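Local atomic coordinates of polycyclic ketone monooxygenase (PDB entry 5MQ6), a protein that uses FAD and NADPH to insert one oxygen atom beside the carbonyl of ketones, polycyclic ones especially, giving esters or lactones. Residues I43-V48 with P229-I234; K176-S181 with V199-G204; Y218-S223 with N526-P531. All coordinates share one frame; numbering follows the deposited sequence.

Contact 1 (I43-V48 with P229-I234); sequences IRLKEV and PQVPKI. With NDP (NADPH dihydro-nicotinamide-adenine-dinucleotide phosphate), chain C.
I43 and V231 face each other as an antiparallel hydrogen-bonded pair. I43 N donates to V231 O at 2.9 Å, and V231 N returns a bond of equal length to I43 O. A third bond, L45 N to P229 O at 3.0 Å, carries the pairing beyond strand 42-44 into a short 3-10 turn. A water donates to P229 O and accepts from K46 N.

I43 and V231 share a face, where their CG2 methyls meet at 4.1 Å. L45 crosses V231 at about a right angle, with its CD1 3.7 Å from V231 CG1. CD2 of L45 rests on P229 CB, and V48 CG2 touches V231 CG2. K233 lays its CE against I43 CB, a tight 3.4 Å. The bend at chi2 (-88°) puts K233 CD beside I43 CG2; NZ donates to G40 O. P232 points away from strand 42-44, and its CB lies 3.6 Å from N6A of NADPH, in the pocket of that cofactor.

The two strands form a small antiparallel sheet of their own. F53 of helix 51-54 packs on L45 and V48, and H246 of strand 244-246 meets L45 and P229.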
# COMPACT_ATOMS: atom_id res chain seq x y z
N ILE A 43 -8.23 -10.06 -11.97
CA ILE A 43 -9.56 -9.62 -11.66
C ILE A 43 -9.66 -9.53 -10.16
O ILE A 43 -9.03 -10.34 -9.44
CB ILE A 43 -10.69 -10.49 -12.29
CG1 ILE A 43 -12.09 -10.06 -11.80
CG2 ILE A 43 -10.49 -11.99 -12.07
CD1 ILE A 43 -13.18 -10.67 -12.64
N ARG A 44 -10.42 -8.55 -9.67
CA ARG A 44 -10.69 -8.51 -8.25
C ARG A 44 -11.48 -9.75 -7.83
O ARG A 44 -12.48 -10.17 -8.48
CB ARG A 44 -11.48 -7.28 -7.83
CG ARG A 44 -10.88 -5.96 -8.23
CD ARG A 44 -11.95 -4.88 -8.09
NE ARG A 44 -11.34 -3.56 -8.14
CZ ARG A 44 -10.92 -2.96 -9.26
NH1 ARG A 44 -11.05 -3.55 -10.45
NH2 ARG A 44 -10.36 -1.75 -9.19
N LEU A 45 -11.06 -10.29 -6.71
CA LEU A 45 -11.71 -11.43 -6.08
C LEU A 45 -13.22 -11.19 -5.96
O LEU A 45 -14.02 -12.03 -6.42
CB LEU A 45 -11.09 -11.71 -4.70
CG LEU A 45 -11.17 -13.11 -4.11
CD1 LEU A 45 -10.87 -14.22 -5.14
CD2 LEU A 45 -10.25 -13.20 -2.87
N LYS A 46 -13.59 -10.04 -5.37
CA LYS A 46 -14.98 -9.70 -5.20
C LYS A 46 -15.76 -9.49 -6.52
O LYS A 46 -16.97 -9.54 -6.46
CB LYS A 46 -15.13 -8.45 -4.34
CG LYS A 46 -14.82 -7.19 -5.11
CD LYS A 46 -14.85 -6.00 -4.20
CE LYS A 46 -14.35 -4.78 -4.97
NZ LYS A 46 -14.64 -3.63 -4.10
N GLU A 47 -15.11 -9.25 -7.66
CA GLU A 47 -15.80 -9.29 -8.99
C GLU A 47 -15.74 -10.58 -9.85
O GLU A 47 -16.09 -10.53 -11.04
CB GLU A 47 -15.29 -8.16 -9.84
CG GLU A 47 -15.81 -6.81 -9.39
CD GLU A 47 -15.03 -5.66 -9.98
OE1 GLU A 47 -14.16 -5.88 -10.88
OE2 GLU A 47 -15.29 -4.52 -9.52
N VAL A 48 -15.30 -11.72 -9.30
CA VAL A 48 -15.20 -12.92 -10.13
C VAL A 48 -16.65 -13.40 -10.41
O VAL A 48 -17.51 -13.27 -9.52
CB VAL A 48 -14.34 -14.03 -9.48
CG1 VAL A 48 -14.54 -15.38 -10.18
CG2 VAL A 48 -12.86 -13.64 -9.50
N PRO A 229 -8.13 -7.59 -2.83
CA PRO A 229 -7.36 -8.78 -3.23
C PRO A 229 -7.70 -9.14 -4.67
O PRO A 229 -8.89 -9.18 -4.99
CB PRO A 229 -7.85 -9.87 -2.29
CG PRO A 229 -8.47 -9.17 -1.16
CD PRO A 229 -9.01 -7.89 -1.69
N GLN A 230 -6.68 -9.42 -5.51
CA GLN A 230 -6.92 -9.91 -6.86
C GLN A 230 -6.47 -11.33 -7.01
O GLN A 230 -5.77 -11.88 -6.15
CB GLN A 230 -6.17 -9.06 -7.90
CG GLN A 230 -4.64 -8.95 -7.64
CD GLN A 230 -3.91 -8.19 -8.73
OE1 GLN A 230 -4.45 -7.26 -9.37
NE2 GLN A 230 -2.65 -8.56 -8.93
N VAL A 231 -6.92 -11.90 -8.11
CA VAL A 231 -6.46 -13.21 -8.60
C VAL A 231 -6.23 -13.13 -10.09
O VAL A 231 -6.88 -12.33 -10.81
CB VAL A 231 -7.44 -14.36 -8.32
CG1 VAL A 231 -7.61 -14.48 -6.82
CG2 VAL A 231 -8.77 -14.13 -9.01
N PRO A 232 -5.29 -13.94 -10.55
CA PRO A 232 -5.04 -13.99 -11.99
C PRO A 232 -6.17 -14.72 -12.68
O PRO A 232 -6.80 -15.57 -12.06
CB PRO A 232 -3.74 -14.78 -12.09
CG PRO A 232 -3.66 -15.56 -10.80
CD PRO A 232 -4.56 -14.99 -9.79
N LYS A 233 -6.41 -14.39 -13.95
CA LYS A 233 -7.41 -15.07 -14.76
C LYS A 233 -6.83 -16.41 -15.17
O LYS A 233 -6.45 -16.56 -16.32
CB LYS A 233 -7.72 -14.29 -16.04
CG LYS A 233 -8.15 -12.86 -15.89
CD LYS A 233 -9.63 -12.72 -15.71
CE LYS A 233 -9.93 -11.24 -15.54
NZ LYS A 233 -9.61 -10.34 -16.71
N ILE A 234 -6.73 -17.37 -14.26
CA ILE A 234 -6.18 -18.67 -14.64
C ILE A 234 -7.34 -19.54 -15.15
O ILE A 234 -8.19 -19.94 -14.36
CB ILE A 234 -5.52 -19.38 -13.45
CG1 ILE A 234 -4.24 -18.61 -12.99
CG2 ILE A 234 -5.19 -20.87 -13.80
CD1 ILE A 234 -3.67 -19.13 -11.65
PA NDP C . 2.23 -9.15 -4.85
O1A NDP C . 1.29 -8.48 -5.91
O2A NDP C . 3.51 -8.51 -4.35
O5B NDP C . 2.50 -10.65 -5.36
C5B NDP C . 1.56 -11.40 -6.10
C4B NDP C . 2.36 -12.59 -6.59
O4B NDP C . 1.52 -13.45 -7.40
C3B NDP C . 3.56 -12.15 -7.43
O3B NDP C . 4.74 -12.85 -6.98
C2B NDP C . 3.08 -12.52 -8.82
O2B NDP C . 4.15 -12.74 -9.79
C1B NDP C . 2.24 -13.75 -8.56
N9A NDP C . 1.36 -14.04 -9.69
C8A NDP C . 0.48 -13.20 -10.31
N7A NDP C . -0.13 -13.81 -11.35
C5A NDP C . 0.42 -15.05 -11.36
C6A NDP C . 0.25 -16.22 -12.22
N6A NDP C . -0.61 -16.14 -13.22
N1A NDP C . 0.98 -17.32 -11.93
C2A NDP C . 1.88 -17.40 -10.89
N3A NDP C . 2.11 -16.37 -10.06
C4A NDP C . 1.40 -15.21 -10.28
O3 NDP C . 1.42 -9.45 -3.51
PN NDP C . 1.91 -9.69 -1.96
O1N NDP C . 0.59 -9.98 -1.17
O2N NDP C . 2.99 -10.74 -1.87
O5D NDP C . 2.54 -8.28 -1.49
C5D NDP C . 1.74 -7.06 -1.69
C4D NDP C . 2.30 -5.89 -0.90
O4D NDP C . 2.10 -6.09 0.52
C3D NDP C . 3.83 -5.89 -0.99
O3D NDP C . 4.41 -5.57 -2.31
C2D NDP C . 4.21 -5.06 0.26
O2D NDP C . 4.00 -3.63 0.03
C1D NDP C . 3.30 -5.70 1.30
P2B NDP C . 4.67 -11.49 -10.68
O1X NDP C . 3.39 -10.80 -11.17
O2X NDP C . 5.40 -12.04 -11.88
O3X NDP C . 5.64 -10.69 -9.80
O HOH W 1 -11.47 -8.24 -4.36

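Contact 2 (K176-S181 with V199-G204); sequences KALFRS and VTEGRG. With FAD (flavin-adenine dinucleotide), chain B.
The bend between strands 177-178 and 181-189 of the FAD-binding domain meets the end of strand 194-201. S181 lies in the FAD pocket, its O 3.1 Å from FAD C2A. S181 and E201 form an antiparallel non-hydrogen-bonded pair, and G202 N donates to R180 O at 2.9 Å. S181 OG bonds back to F179 O and touches E201 CB, while S181 CB packs on V199 CG1.

G202 O sits 3.1 Å above the R180 guanidinium plane, over its centre, and R203 CA lies over the same face. R180 NH2 makes a salt bridge to E201 OE2 with a weak hydrogen bond, 3.4 Å. The guanidinium and carboxylate planes are 73° apart. R203 NH1 holds the same oxygen at 2.8 Å; OE2 lies in the R203 guanidinium plane, but NH1 stands above the carboxylate plane. A water accepts from R180 NE and donates to F179 O and E201 OE2.

R180 NH2 also bonds N68, its strongest partner, and NH1 bonds H64. E201 OE1 forms a salt bridge with R210 NH1. R180 NH2 and R203 NH1 come to 3.3 Å. The shared carboxylate probably offsets this repulsion, and its cationic neighbours would favour the ionised form of E201.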
# COMPACT_ATOMS: atom_id res chain seq x y z
N LYS A 176 -17.40 6.16 17.22
CA LYS A 176 -17.44 7.05 16.05
C LYS A 176 -17.08 6.37 14.71
O LYS A 176 -16.57 6.97 13.77
CB LYS A 176 -16.51 8.17 16.37
CG LYS A 176 -16.95 8.99 17.62
CD LYS A 176 -15.94 10.08 17.87
CE LYS A 176 -16.44 11.10 18.91
NZ LYS A 176 -15.78 10.89 20.15
N ALA A 177 -17.37 5.10 14.65
CA ALA A 177 -17.08 4.27 13.52
C ALA A 177 -18.25 3.42 13.06
O ALA A 177 -18.97 2.85 13.81
CB ALA A 177 -15.91 3.39 13.85
N LEU A 178 -18.38 3.32 11.76
CA LEU A 178 -19.30 2.51 11.12
C LEU A 178 -18.53 1.46 10.29
O LEU A 178 -17.89 1.76 9.29
CB LEU A 178 -20.22 3.36 10.27
CG LEU A 178 -21.13 2.61 9.33
CD1 LEU A 178 -22.15 1.72 10.14
CD2 LEU A 178 -21.78 3.60 8.40
N PHE A 179 -18.64 0.20 10.71
CA PHE A 179 -17.87 -0.89 10.06
C PHE A 179 -18.77 -1.71 9.13
O PHE A 179 -20.00 -1.43 9.02
CB PHE A 179 -17.20 -1.78 11.14
CG PHE A 179 -16.18 -1.08 11.91
CD1 PHE A 179 -15.04 -0.60 11.28
CD2 PHE A 179 -16.35 -0.84 13.25
CE1 PHE A 179 -14.06 0.10 12.00
CE2 PHE A 179 -15.38 -0.20 13.95
CZ PHE A 179 -14.23 0.30 13.31
N ARG A 180 -18.17 -2.68 8.47
CA ARG A 180 -18.87 -3.52 7.51
C ARG A 180 -19.52 -2.73 6.40
O ARG A 180 -20.46 -3.23 5.75
CB ARG A 180 -19.94 -4.40 8.20
CG ARG A 180 -19.39 -5.21 9.36
CD ARG A 180 -20.49 -6.01 10.07
NE ARG A 180 -21.47 -5.14 10.70
CZ ARG A 180 -22.57 -5.56 11.31
NH1 ARG A 180 -22.81 -6.83 11.45
NH2 ARG A 180 -23.43 -4.70 11.84
N SER A 181 -19.07 -1.51 6.16
CA SER A 181 -19.77 -0.65 5.25
C SER A 181 -18.97 -0.28 4.00
O SER A 181 -17.89 0.31 4.09
CB SER A 181 -20.22 0.58 6.02
OG SER A 181 -21.11 0.22 7.01
N VAL A 199 -23.84 4.40 1.09
CA VAL A 199 -23.14 3.40 1.86
C VAL A 199 -24.06 2.17 2.02
O VAL A 199 -25.28 2.30 2.29
CB VAL A 199 -22.83 3.97 3.24
CG1 VAL A 199 -22.27 2.91 4.06
CG2 VAL A 199 -21.88 5.19 3.19
N THR A 200 -23.48 0.99 1.90
CA THR A 200 -24.18 -0.29 2.20
C THR A 200 -23.51 -0.98 3.36
O THR A 200 -22.32 -1.32 3.26
CB THR A 200 -24.09 -1.25 1.00
OG1 THR A 200 -24.63 -0.60 -0.10
CG2 THR A 200 -24.98 -2.47 1.21
N GLU A 201 -24.24 -1.14 4.45
CA GLU A 201 -23.74 -1.80 5.65
C GLU A 201 -24.21 -3.25 5.70
O GLU A 201 -25.41 -3.50 5.87
CB GLU A 201 -24.21 -1.06 6.89
CG GLU A 201 -23.80 -1.63 8.21
CD GLU A 201 -24.67 -1.32 9.43
OE1 GLU A 201 -25.74 -0.75 9.24
OE2 GLU A 201 -24.23 -1.67 10.58
N GLY A 202 -23.23 -4.18 5.61
CA GLY A 202 -23.40 -5.58 5.93
C GLY A 202 -23.88 -5.82 7.32
O GLY A 202 -23.44 -5.16 8.25
N ARG A 203 -24.84 -6.74 7.47
CA ARG A 203 -25.33 -7.09 8.82
C ARG A 203 -25.18 -8.56 9.18
O ARG A 203 -25.68 -9.01 10.21
CB ARG A 203 -26.79 -6.69 8.96
CG ARG A 203 -27.07 -5.23 8.55
CD ARG A 203 -26.61 -4.30 9.63
NE ARG A 203 -27.31 -4.52 10.90
CZ ARG A 203 -27.10 -3.88 12.03
NH1 ARG A 203 -26.22 -2.91 12.17
NH2 ARG A 203 -27.82 -4.19 13.08
N GLY A 204 -24.49 -9.31 8.36
CA GLY A 204 -24.15 -10.68 8.76
C GLY A 204 -24.93 -11.68 7.93
O GLY A 204 -25.80 -11.30 7.13
PA FAD B . -5.57 0.69 4.76
O1A FAD B . -5.64 -0.05 3.47
O2A FAD B . -4.78 0.15 5.94
O5B FAD B . -7.07 0.94 5.27
C5B FAD B . -8.03 1.42 4.39
C4B FAD B . -9.36 0.77 4.72
O4B FAD B . -10.36 1.45 3.95
C3B FAD B . -9.48 -0.71 4.38
O3B FAD B . -10.09 -1.40 5.43
C2B FAD B . -10.36 -0.73 3.16
O2B FAD B . -11.11 -1.92 3.05
C1B FAD B . -11.22 0.49 3.41
N9A FAD B . -11.86 0.98 2.21
C8A FAD B . -11.25 1.29 1.03
N7A FAD B . -12.18 1.67 0.17
C5A FAD B . -13.40 1.60 0.74
C6A FAD B . -14.77 1.92 0.31
N6A FAD B . -15.12 2.33 -0.89
N1A FAD B . -15.67 1.77 1.25
C2A FAD B . -15.38 1.32 2.49
N3A FAD B . -14.20 1.00 2.98
C4A FAD B . -13.17 1.12 2.09
N1 FAD B . 3.48 -0.50 4.37
C2 FAD B . 4.59 -0.08 5.06
O2 FAD B . 4.95 1.09 5.00
N3 FAD B . 5.30 -0.94 5.80
C4 FAD B . 4.92 -2.23 5.88
O4 FAD B . 5.60 -2.96 6.59
C4X FAD B . 3.75 -2.78 5.19
N5 FAD B . 3.35 -4.09 5.23
C5X FAD B . 2.24 -4.45 4.53
C6 FAD B . 1.78 -5.86 4.53
C7 FAD B . 0.57 -6.14 3.74
C7M FAD B . 0.01 -7.54 3.68
C8 FAD B . -0.15 -5.10 2.95
C8M FAD B . -1.41 -5.38 2.13
C9 FAD B . 0.32 -3.80 2.96
C9A FAD B . 1.47 -3.44 3.72
N10 FAD B . 1.91 -2.11 3.67
C10 FAD B . 3.03 -1.76 4.42
C1' FAD B . 1.17 -1.05 2.95
C2' FAD B . -0.04 -0.65 3.90
O2' FAD B . -1.26 -0.71 3.14
C3' FAD B . 0.11 0.74 4.61
O3' FAD B . 1.30 0.72 5.40
C4' FAD B . -0.99 1.14 5.62
O4' FAD B . -1.47 0.04 6.52
C5' FAD B . -2.17 1.80 4.88
O5' FAD B . -2.95 2.52 5.88
P FAD B . -4.29 3.20 5.26
O1P FAD B . -5.21 3.46 6.50
O2P FAD B . -3.79 4.31 4.31
O3P FAD B . -4.93 2.07 4.24
O HOH W 2 -21.72 -2.24 11.16

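Contact 3 (Y218-S223 with N526-P531); sequences YVLLAS and NLFFTP. With FAD (flavin-adenine dinucleotide), chain B.
The Y218 ring and the N526 side-chain amide are stacked, their planes 13° apart. N526 ND2 lies 3.8 Å above the ring plane, over its centre, and N526 OD1 comes to 3.5 Å from Y218 CE1. At the ring edge, Y218 CE1 meets F528 CE2 at 4.2 Å, and there each ring lies near the other's plane. N526 CG is anti to its carbonyl carbon (chi1 -72°). The amide beyond it is fixed at both ends, OD1 accepting from V569 N and ND2 donating to A567 O and R217 O, while Y218 OH is bonded to E560.

The strands run parallel, 12° apart in direction. V219 N donates to N526 O at 3.0 Å, and F528 N donates to V219 O. L221 N then bonds F528 O at 2.8 Å. T530 N closes the ladder on L221 O at 3.2 Å.

The side chains alternate between the two faces. L220 and F528 lie side by side on one, pointing the same way. V219, L221, L527 and F529 share the other. There L527 CD1 packs on V219 CG1 at 3.8 Å and also reaches L221 CG. L221 CB touches F529 CB. Helix 541-562 lies against F528 and L220, while W195 of strand 194-201 packs on V219 and L527.

Just past the strand, T530 CG2 rests near A222 CA, and a water bonds T530 OG1. A222 O is 3.5 Å from C5B of FAD. Strand 218-221 also pairs with strand 78-84, which leads into a glycine-rich turn consistent with a GxGxxG motif, and A222 touches that turn. Strands 218-221 and 527-529 are thus parallel neighbours in the Rossmann-type core that binds FAD here.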
# COMPACT_ATOMS: atom_id res chain seq x y z
N TYR A 218 -17.13 17.87 5.41
CA TYR A 218 -15.89 17.46 4.83
C TYR A 218 -15.81 15.95 4.68
O TYR A 218 -16.27 15.19 5.62
CB TYR A 218 -14.80 17.84 5.81
CG TYR A 218 -14.43 19.28 5.94
CD1 TYR A 218 -13.50 19.89 5.08
CD2 TYR A 218 -14.93 20.07 6.99
CE1 TYR A 218 -13.06 21.21 5.26
CE2 TYR A 218 -14.51 21.37 7.14
CZ TYR A 218 -13.59 21.93 6.32
OH TYR A 218 -13.27 23.26 6.58
N VAL A 219 -15.19 15.52 3.58
CA VAL A 219 -14.88 14.10 3.42
C VAL A 219 -13.38 13.95 3.28
O VAL A 219 -12.79 14.54 2.47
CB VAL A 219 -15.58 13.47 2.21
CG1 VAL A 219 -15.10 12.03 1.91
CG2 VAL A 219 -17.09 13.53 2.39
N LEU A 220 -12.79 13.13 4.12
CA LEU A 220 -11.35 12.85 4.12
C LEU A 220 -11.13 11.36 3.70
O LEU A 220 -11.52 10.44 4.43
CB LEU A 220 -10.89 13.05 5.53
CG LEU A 220 -10.73 14.44 6.11
CD1 LEU A 220 -11.16 15.60 5.36
CD2 LEU A 220 -10.68 14.52 7.59
N LEU A 221 -10.50 11.11 2.57
CA LEU A 221 -10.28 9.73 2.15
C LEU A 221 -8.94 9.22 2.68
O LEU A 221 -7.89 9.81 2.42
CB LEU A 221 -10.29 9.61 0.66
CG LEU A 221 -11.52 10.13 -0.04
CD1 LEU A 221 -11.27 9.93 -1.51
CD2 LEU A 221 -12.88 9.60 0.34
N ALA A 222 -8.97 8.13 3.44
CA ALA A 222 -7.75 7.37 3.79
C ALA A 222 -8.05 5.90 3.39
O ALA A 222 -8.04 4.95 4.17
CB ALA A 222 -7.48 7.52 5.28
N SER A 223 -8.31 5.75 2.11
CA SER A 223 -8.92 4.52 1.54
C SER A 223 -7.86 3.51 1.22
O SER A 223 -8.21 2.40 0.74
CB SER A 223 -9.67 4.88 0.26
OG SER A 223 -8.77 5.33 -0.76
N ASN A 526 -14.08 20.87 0.05
CA ASN A 526 -14.17 20.12 1.27
C ASN A 526 -13.91 18.65 1.13
O ASN A 526 -14.27 17.90 2.01
CB ASN A 526 -15.46 20.43 2.05
CG ASN A 526 -15.43 21.80 2.67
OD1 ASN A 526 -14.54 22.61 2.37
ND2 ASN A 526 -16.41 22.09 3.56
N LEU A 527 -13.19 18.24 0.12
CA LEU A 527 -12.77 16.82 -0.04
C LEU A 527 -11.29 16.84 -0.04
O LEU A 527 -10.67 17.63 -0.75
CB LEU A 527 -13.20 16.29 -1.40
CG LEU A 527 -12.71 14.88 -1.79
CD1 LEU A 527 -13.26 13.78 -0.86
CD2 LEU A 527 -13.02 14.59 -3.26
N PHE A 528 -10.71 15.93 0.73
CA PHE A 528 -9.30 15.71 0.76
C PHE A 528 -8.95 14.25 0.74
O PHE A 528 -9.74 13.45 1.17
CB PHE A 528 -8.68 16.39 2.03
CG PHE A 528 -8.81 17.89 2.02
CD1 PHE A 528 -7.82 18.72 1.41
CD2 PHE A 528 -9.86 18.49 2.65
CE1 PHE A 528 -7.97 20.09 1.46
CE2 PHE A 528 -10.02 19.89 2.65
CZ PHE A 528 -9.06 20.67 2.12
N PHE A 529 -7.74 13.92 0.28
CA PHE A 529 -7.34 12.55 0.15
C PHE A 529 -5.88 12.44 0.43
O PHE A 529 -5.14 13.36 0.15
CB PHE A 529 -7.75 11.94 -1.21
CG PHE A 529 -7.69 12.91 -2.40
CD1 PHE A 529 -6.52 13.08 -3.12
CD2 PHE A 529 -8.82 13.64 -2.83
CE1 PHE A 529 -6.45 13.95 -4.22
CE2 PHE A 529 -8.71 14.54 -3.92
CZ PHE A 529 -7.54 14.70 -4.61
N THR A 530 -5.47 11.29 0.95
CA THR A 530 -4.07 11.09 1.30
C THR A 530 -3.29 11.15 0.01
O THR A 530 -3.74 10.71 -0.98
CB THR A 530 -3.83 9.79 2.08
OG1 THR A 530 -4.50 8.70 1.46
CG2 THR A 530 -4.50 9.81 3.40
N PRO A 531 -2.16 11.80 0.02
CA PRO A 531 -1.56 12.04 -1.29
C PRO A 531 -0.95 10.79 -1.94
O PRO A 531 -0.11 10.16 -1.34
CB PRO A 531 -0.49 13.09 -0.97
CG PRO A 531 -0.14 12.87 0.49
CD PRO A 531 -1.34 12.28 1.14
PA FAD B . -5.57 0.69 4.76
O1A FAD B . -5.64 -0.05 3.47
O2A FAD B . -4.78 0.15 5.94
O5B FAD B . -7.07 0.94 5.27
C5B FAD B . -8.03 1.42 4.39
C4B FAD B . -9.36 0.77 4.72
O4B FAD B . -10.36 1.45 3.95
C3B FAD B . -9.48 -0.71 4.38
O3B FAD B . -10.09 -1.40 5.43
C2B FAD B . -10.36 -0.73 3.16
O2B FAD B . -11.11 -1.92 3.05
C1B FAD B . -11.22 0.49 3.41
N9A FAD B . -11.86 0.98 2.21
C8A FAD B . -11.25 1.29 1.03
N7A FAD B . -12.18 1.67 0.17
C5A FAD B . -13.40 1.60 0.74
C6A FAD B . -14.77 1.92 0.31
N6A FAD B . -15.12 2.33 -0.89
N1A FAD B . -15.67 1.77 1.25
C2A FAD B . -15.38 1.32 2.49
N3A FAD B . -14.20 1.00 2.98
C4A FAD B . -13.17 1.12 2.09
N1 FAD B . 3.48 -0.50 4.37
C2 FAD B . 4.59 -0.08 5.06
O2 FAD B . 4.95 1.09 5.00
N3 FAD B . 5.30 -0.94 5.80
C4 FAD B . 4.92 -2.23 5.88
O4 FAD B . 5.60 -2.96 6.59
C4X FAD B . 3.75 -2.78 5.19
N5 FAD B . 3.35 -4.09 5.23
C5X FAD B . 2.24 -4.45 4.53
C6 FAD B . 1.78 -5.86 4.53
C7 FAD B . 0.57 -6.14 3.74
C7M FAD B . 0.01 -7.54 3.68
C8 FAD B . -0.15 -5.10 2.95
C8M FAD B . -1.41 -5.38 2.13
C9 FAD B . 0.32 -3.80 2.96
C9A FAD B . 1.47 -3.44 3.72
N10 FAD B . 1.91 -2.11 3.67
C10 FAD B . 3.03 -1.76 4.42
C1' FAD B . 1.17 -1.05 2.95
C2' FAD B . -0.04 -0.65 3.90
O2' FAD B . -1.26 -0.71 3.14
C3' FAD B . 0.11 0.74 4.61
O3' FAD B . 1.30 0.72 5.40
C4' FAD B . -0.99 1.14 5.62
O4' FAD B . -1.47 0.04 6.52
C5' FAD B . -2.17 1.80 4.88
O5' FAD B . -2.95 2.52 5.88
P FAD B . -4.29 3.20 5.26
O1P FAD B . -5.21 3.46 6.50
O2P FAD B . -3.79 4.31 4.31
O3P FAD B . -4.93 2.07 4.24
O HOH W 3 -6.80 7.98 0.17

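Contacts 2 and 3 belong to the same mixed sheet and both touch FAD, contact 2 at the adenine through S181 and contact 3 through A222 and S223. Their centres are 19 Å apart, and their nearest atoms about 10 Å. Contact 1 forms a separate two-stranded sheet. It lies beside the NADPH adenine through P232, with its centre about 23 Å from that of contact 2 and 27 Å from that of contact 3. Strand 230-232 follows strand 218-221 in the chain, and contacts 1 and 3 cross along it, their segments alternating. Contact 2 is nested within the loop closed by contact 1. Together they border both cofactors.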